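Local coordinates for protein cytochrome c XoxG (Methylobacterium extorquens, PDB 6ONQ) that probably carries electrons through its covalently bound heme c, as a c-type cytochrome linked to lanthanide-dependent methanol oxidation, at residues A41-E46 against A111-L116. Sequence-based numbering, arbitrary orientation.
Sequences AKEIDE and ALKDSL. With HEC (heme c), chain B.
A single salt bridge, Glu43 OE2 to Lys113 NZ at 2.9 Å, is the only contact between residues 41-46 and 111-116, where helix 112-118 of the cytochrome c fold begins beside the heme. The two side chains cross at about a right angle: Glu43 runs extended beyond CG, while Lys113 sets out with CG between its backbone N and carbonyl carbon (chi1 61°) and bends twice before its ammonium reaches the carboxylate. This bridge lies at the surface. A second one just beyond the segment, Asp45 to Lys117, ties the same loop to the same helix, and Asp45 also caps helix 46-51 through the backbone N of Val48. Away from the loop, the helix faces the heme. Both methyls of Leu112 lie over the heme face, CD1 3.4 Å from CHB and CD2 3.7 Å from C3A of ring A, and Leu112 also touches Leu163 of helix 156-167. An alanine in place of Leu112 would probably open a gap over this face of the macrocycle and leave Leu163 without that neighbour. Arg118 and Lys132 also hydrogen-bond to the heme. One turn on from Leu112, Ser115 OG donates a 2.6 Å hydrogen bond to propionate oxygen O2A.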
ATOM      1  N   ALA A  41      17.600  -4.544  -6.526  1.00 78.23           N
ATOM      2  CA  ALA A  41      16.579  -3.507  -6.472  1.00 65.72           C
ATOM      3  C   ALA A  41      17.273  -2.158  -6.616  1.00 75.83           C
ATOM      4  O   ALA A  41      18.087  -1.779  -5.766  1.00 78.77           O
ATOM      5  CB  ALA A  41      15.782  -3.577  -5.170  1.00 55.70           C
ATOM      6  N   LYS A  42      16.952  -1.439  -7.692  1.00 72.06           N
ATOM      7  CA  LYS A  42      17.711  -0.259  -8.077  1.00 77.84           C
ATOM      8  C   LYS A  42      17.056   1.060  -7.678  1.00 71.62           C
ATOM      9  O   LYS A  42      17.706   2.108  -7.785  1.00 68.66           O
ATOM     10  CB  LYS A  42      17.958  -0.267  -9.596  1.00 84.72           C
ATOM     11  CG  LYS A  42      19.052  -1.242 -10.052  1.00 90.07           C
ATOM     12  CD  LYS A  42      20.468  -0.705  -9.786  1.00 99.74           C
ATOM     13  CE  LYS A  42      20.604   0.794 -10.096  1.00 89.44           C
ATOM     14  NZ  LYS A  42      21.658   1.476  -9.277  1.00 63.69           N
ATOM     15  N   GLU A  43      15.806   1.048  -7.214  1.00 65.27           N
ATOM     16  CA  GLU A  43      15.097   2.286  -6.906  1.00 62.46           C
ATOM     17  C   GLU A  43      14.678   2.364  -5.438  1.00 46.38           C
ATOM     18  O   GLU A  43      13.665   2.981  -5.110  1.00 48.16           O
ATOM     19  CB  GLU A  43      13.886   2.459  -7.825  1.00 72.49           C
ATOM     20  CG  GLU A  43      13.891   3.778  -8.606  1.00 76.81           C
ATOM     21  CD  GLU A  43      12.868   3.813  -9.733  1.00 98.84           C
ATOM     22  OE1 GLU A  43      12.965   2.969 -10.651  1.00 82.62           O
ATOM     23  OE2 GLU A  43      11.973   4.690  -9.707  1.00100.69           O
ATOM     24  N   ILE A  44      15.464   1.765  -4.539  1.00 44.51           N
ATOM     25  CA  ILE A  44      15.167   1.833  -3.111  1.00 39.59           C
ATOM     26  C   ILE A  44      15.398   3.246  -2.585  1.00 50.50           C
ATOM     27  O   ILE A  44      16.356   3.933  -2.977  1.00 46.11           O
ATOM     28  CB  ILE A  44      16.016   0.809  -2.340  1.00 46.00           C
ATOM     29  CG1 ILE A  44      15.586  -0.608  -2.717  1.00 53.65           C
ATOM     30  CG2 ILE A  44      15.905   1.028  -0.824  1.00 35.37           C
ATOM     31  CD1 ILE A  44      16.125  -1.678  -1.801  1.00 54.73           C
ATOM     32  N   ASP A  45      14.504   3.687  -1.693  1.00 42.08           N
ATOM     33  CA  ASP A  45      14.584   4.970  -0.993  1.00 34.74           C
ATOM     34  C   ASP A  45      14.808   4.636   0.480  1.00 30.52           C
ATOM     35  O   ASP A  45      13.860   4.338   1.210  1.00 33.12           O
ATOM     36  CB  ASP A  45      13.309   5.788  -1.224  1.00 39.87           C
ATOM     37  CG  ASP A  45      13.339   7.174  -0.560  1.00 56.23           C
ATOM     38  OD1 ASP A  45      13.858   7.305   0.570  1.00 56.34           O
ATOM     39  OD2 ASP A  45      12.807   8.138  -1.169  1.00 56.12           O
ATOM     40  N   GLU A  46      16.065   4.683   0.914  1.00 31.03           N
ATOM     41  CA  GLU A  46      16.390   4.172   2.242  1.00 37.77           C
ATOM     42  C   GLU A  46      15.652   4.891   3.363  1.00 36.00           C
ATOM     43  O   GLU A  46      15.138   4.202   4.264  1.00 29.89           O
ATOM     44  CB  GLU A  46      17.910   4.215   2.458  1.00 42.09           C
ATOM     45  CG  GLU A  46      18.655   3.084   1.764  1.00 56.45           C
ATOM     46  CD  GLU A  46      18.355   1.718   2.368  1.00 74.06           C
ATOM     47  OE1 GLU A  46      17.875   1.663   3.528  1.00 64.82           O
ATOM     48  OE2 GLU A  46      18.597   0.702   1.676  1.00 63.51           O
ATOM     49  N   ALA A 111       1.597  10.567  -9.558  1.00 24.07           N
ATOM     50  CA  ALA A 111       2.199   9.251  -9.432  1.00 24.12           C
ATOM     51  C   ALA A 111       2.287   8.911  -7.952  1.00 27.76           C
ATOM     52  O   ALA A 111       3.183   9.381  -7.246  1.00 33.89           O
ATOM     53  CB  ALA A 111       3.567   9.230 -10.098  1.00 23.13           C
ATOM     54  N   LEU A 112       1.373   8.060  -7.493  1.00 23.90           N
ATOM     55  CA  LEU A 112       1.271   7.750  -6.075  1.00 15.96           C
ATOM     56  C   LEU A 112       2.490   7.025  -5.519  1.00 19.32           C
ATOM     57  O   LEU A 112       2.632   6.955  -4.293  1.00 26.98           O
ATOM     58  CB  LEU A 112       0.009   6.923  -5.814  1.00 16.30           C
ATOM     59  CG  LEU A 112      -1.273   7.608  -6.298  1.00 20.57           C
ATOM     60  CD1 LEU A 112      -2.492   6.814  -5.885  1.00 15.47           C
ATOM     61  CD2 LEU A 112      -1.368   9.049  -5.819  1.00  6.54           C
ATOM     62  N   LYS A 113       3.375   6.478  -6.354  1.00 20.16           N
ATOM     63  CA  LYS A 113       4.584   5.910  -5.767  1.00 23.47           C
ATOM     64  C   LYS A 113       5.499   7.005  -5.243  1.00 23.18           C
ATOM     65  O   LYS A 113       6.285   6.763  -4.325  1.00 26.08           O
ATOM     66  CB  LYS A 113       5.331   5.022  -6.764  1.00 26.70           C
ATOM     67  CG  LYS A 113       5.802   5.720  -8.022  1.00 42.14           C
ATOM     68  CD  LYS A 113       7.154   5.184  -8.468  1.00 54.47           C
ATOM     69  CE  LYS A 113       8.012   6.280  -9.088  1.00 58.25           C
ATOM     70  NZ  LYS A 113       9.301   5.744  -9.621  1.00 80.28           N
ATOM     71  N   ASP A 114       5.405   8.213  -5.805  1.00 27.32           N
ATOM     72  CA  ASP A 114       6.139   9.345  -5.255  1.00 31.44           C
ATOM     73  C   ASP A 114       5.360  10.041  -4.145  1.00 30.37           C
ATOM     74  O   ASP A 114       5.965  10.689  -3.282  1.00 28.76           O
ATOM     75  CB  ASP A 114       6.477  10.345  -6.364  1.00 35.38           C
ATOM     76  CG  ASP A 114       7.575   9.837  -7.306  1.00 69.21           C
ATOM     77  OD1 ASP A 114       7.531  10.183  -8.510  1.00 74.13           O
ATOM     78  OD2 ASP A 114       8.480   9.094  -6.850  1.00 55.91           O
ATOM     79  N   SER A 115       4.031   9.908  -4.155  1.00 24.10           N
ATOM     80  CA  SER A 115       3.186  10.591  -3.179  1.00 20.07           C
ATOM     81  C   SER A 115       3.450  10.087  -1.770  1.00 20.63           C
ATOM     82  O   SER A 115       3.532  10.873  -0.817  1.00 22.45           O
ATOM     83  CB  SER A 115       1.708  10.394  -3.536  1.00 18.68           C
ATOM     84  OG  SER A 115       1.289  11.282  -4.559  1.00 20.59           O
ATOM     85  N   LEU A 116       3.581   8.788  -1.612  1.00 14.85           N
ATOM     86  CA  LEU A 116       3.703   8.236  -0.283  1.00 15.83           C
ATOM     87  C   LEU A 116       5.106   8.306   0.255  1.00 20.10           C
ATOM     88  O   LEU A 116       5.427   7.603   1.218  1.00 39.17           O
ATOM     89  CB  LEU A 116       3.170   6.810  -0.277  1.00 27.84           C
ATOM     90  CG  LEU A 116       1.673   7.027  -0.082  1.00 26.89           C
ATOM     91  CD1 LEU A 116       0.885   5.819  -0.380  1.00 30.76           C
ATOM     92  CD2 LEU A 116       1.403   7.482   1.337  1.00 31.02           C
TER
HETATM   93 FE   HEC B 201      -6.646   9.929  -6.761  1.00 21.37          FE
HETATM   94  CHA HEC B 201      -4.825  12.777  -6.078  1.00 15.50           C
HETATM   95  CHB HEC B 201      -5.081   8.362  -4.243  1.00 16.20           C
HETATM   96  CHC HEC B 201      -8.535   7.110  -7.322  1.00 19.10           C
HETATM   97  CHD HEC B 201      -7.800  11.324  -9.660  1.00 24.31           C
HETATM   98  NA  HEC B 201      -5.197  10.466  -5.455  1.00 16.29           N
HETATM   99  C1A HEC B 201      -4.629  11.699  -5.250  1.00 19.66           C
HETATM  100  C2A HEC B 201      -3.835  11.646  -4.031  1.00 12.26           C
HETATM  101  C3A HEC B 201      -3.921  10.418  -3.541  1.00  7.73           C
HETATM  102  C4A HEC B 201      -4.771   9.673  -4.419  1.00  9.86           C
HETATM  103  CMA HEC B 201      -3.256   9.829  -2.282  1.00  9.18           C
HETATM  104  CAA HEC B 201      -3.017  12.797  -3.429  1.00  9.42           C
HETATM  105  CBA HEC B 201      -1.839  13.018  -4.366  1.00 22.54           C
HETATM  106  CGA HEC B 201      -0.832  13.960  -3.776  1.00 22.97           C
HETATM  107  O1A HEC B 201      -1.225  15.047  -3.280  1.00 34.55           O
HETATM  108  O2A HEC B 201       0.371  13.617  -3.825  1.00 15.58           O
HETATM  109  NB  HEC B 201      -6.807   8.092  -5.964  1.00 12.24           N
HETATM  110  C1B HEC B 201      -6.032   7.663  -4.915  1.00 15.28           C
HETATM  111  C2B HEC B 201      -6.369   6.306  -4.590  1.00 14.87           C
HETATM  112  C3B HEC B 201      -7.333   5.916  -5.410  1.00 20.43           C
HETATM  113  C4B HEC B 201      -7.622   7.032  -6.307  1.00 16.63           C
HETATM  114  CMB HEC B 201      -5.758   5.453  -3.466  1.00  4.36           C
HETATM  115  CAB HEC B 201      -7.921   4.482  -5.288  1.00 11.87           C
HETATM  116  CBB HEC B 201      -9.138   4.178  -5.691  1.00 17.86           C
HETATM  117  NC  HEC B 201      -7.913   9.324  -8.258  1.00 25.31           N
HETATM  118  C1C HEC B 201      -8.643   8.144  -8.238  1.00 25.71           C
HETATM  119  C2C HEC B 201      -9.551   8.193  -9.364  1.00 19.33           C
HETATM  120  C3C HEC B 201      -9.361   9.338 -10.029  1.00 31.49           C
HETATM  121  C4C HEC B 201      -8.320  10.088  -9.338  1.00 17.61           C
HETATM  122  CMC HEC B 201     -10.561   7.092  -9.760  1.00 20.73           C
HETATM  123  CAC HEC B 201     -10.172   9.720 -11.301  1.00 26.09           C
HETATM  124  CBC HEC B 201      -9.587  10.351 -12.315  1.00 31.25           C
HETATM  125  ND  HEC B 201      -6.347  11.694  -7.690  1.00 15.58           N
HETATM  126  C1D HEC B 201      -6.953  12.093  -8.873  1.00 24.57           C
HETATM  127  C2D HEC B 201      -6.547  13.466  -9.127  1.00 24.84           C
HETATM  128  C3D HEC B 201      -5.742  13.860  -8.138  1.00 24.06           C
HETATM  129  C4D HEC B 201      -5.590  12.755  -7.219  1.00 20.56           C
HETATM  130  CMD HEC B 201      -6.965  14.346 -10.321  1.00 23.77           C
HETATM  131  CAD HEC B 201      -5.068  15.240  -8.011  1.00 14.71           C
HETATM  132  CBD HEC B 201      -5.889  16.199  -7.157  1.00 27.81           C
HETATM  133  CGD HEC B 201      -5.155  17.515  -7.059  1.00 28.46           C
HETATM  134  O1D HEC B 201      -4.281  17.782  -7.921  1.00 44.51           O
HETATM  135  O2D HEC B 201      -5.436  18.305  -6.127  1.00 23.37           O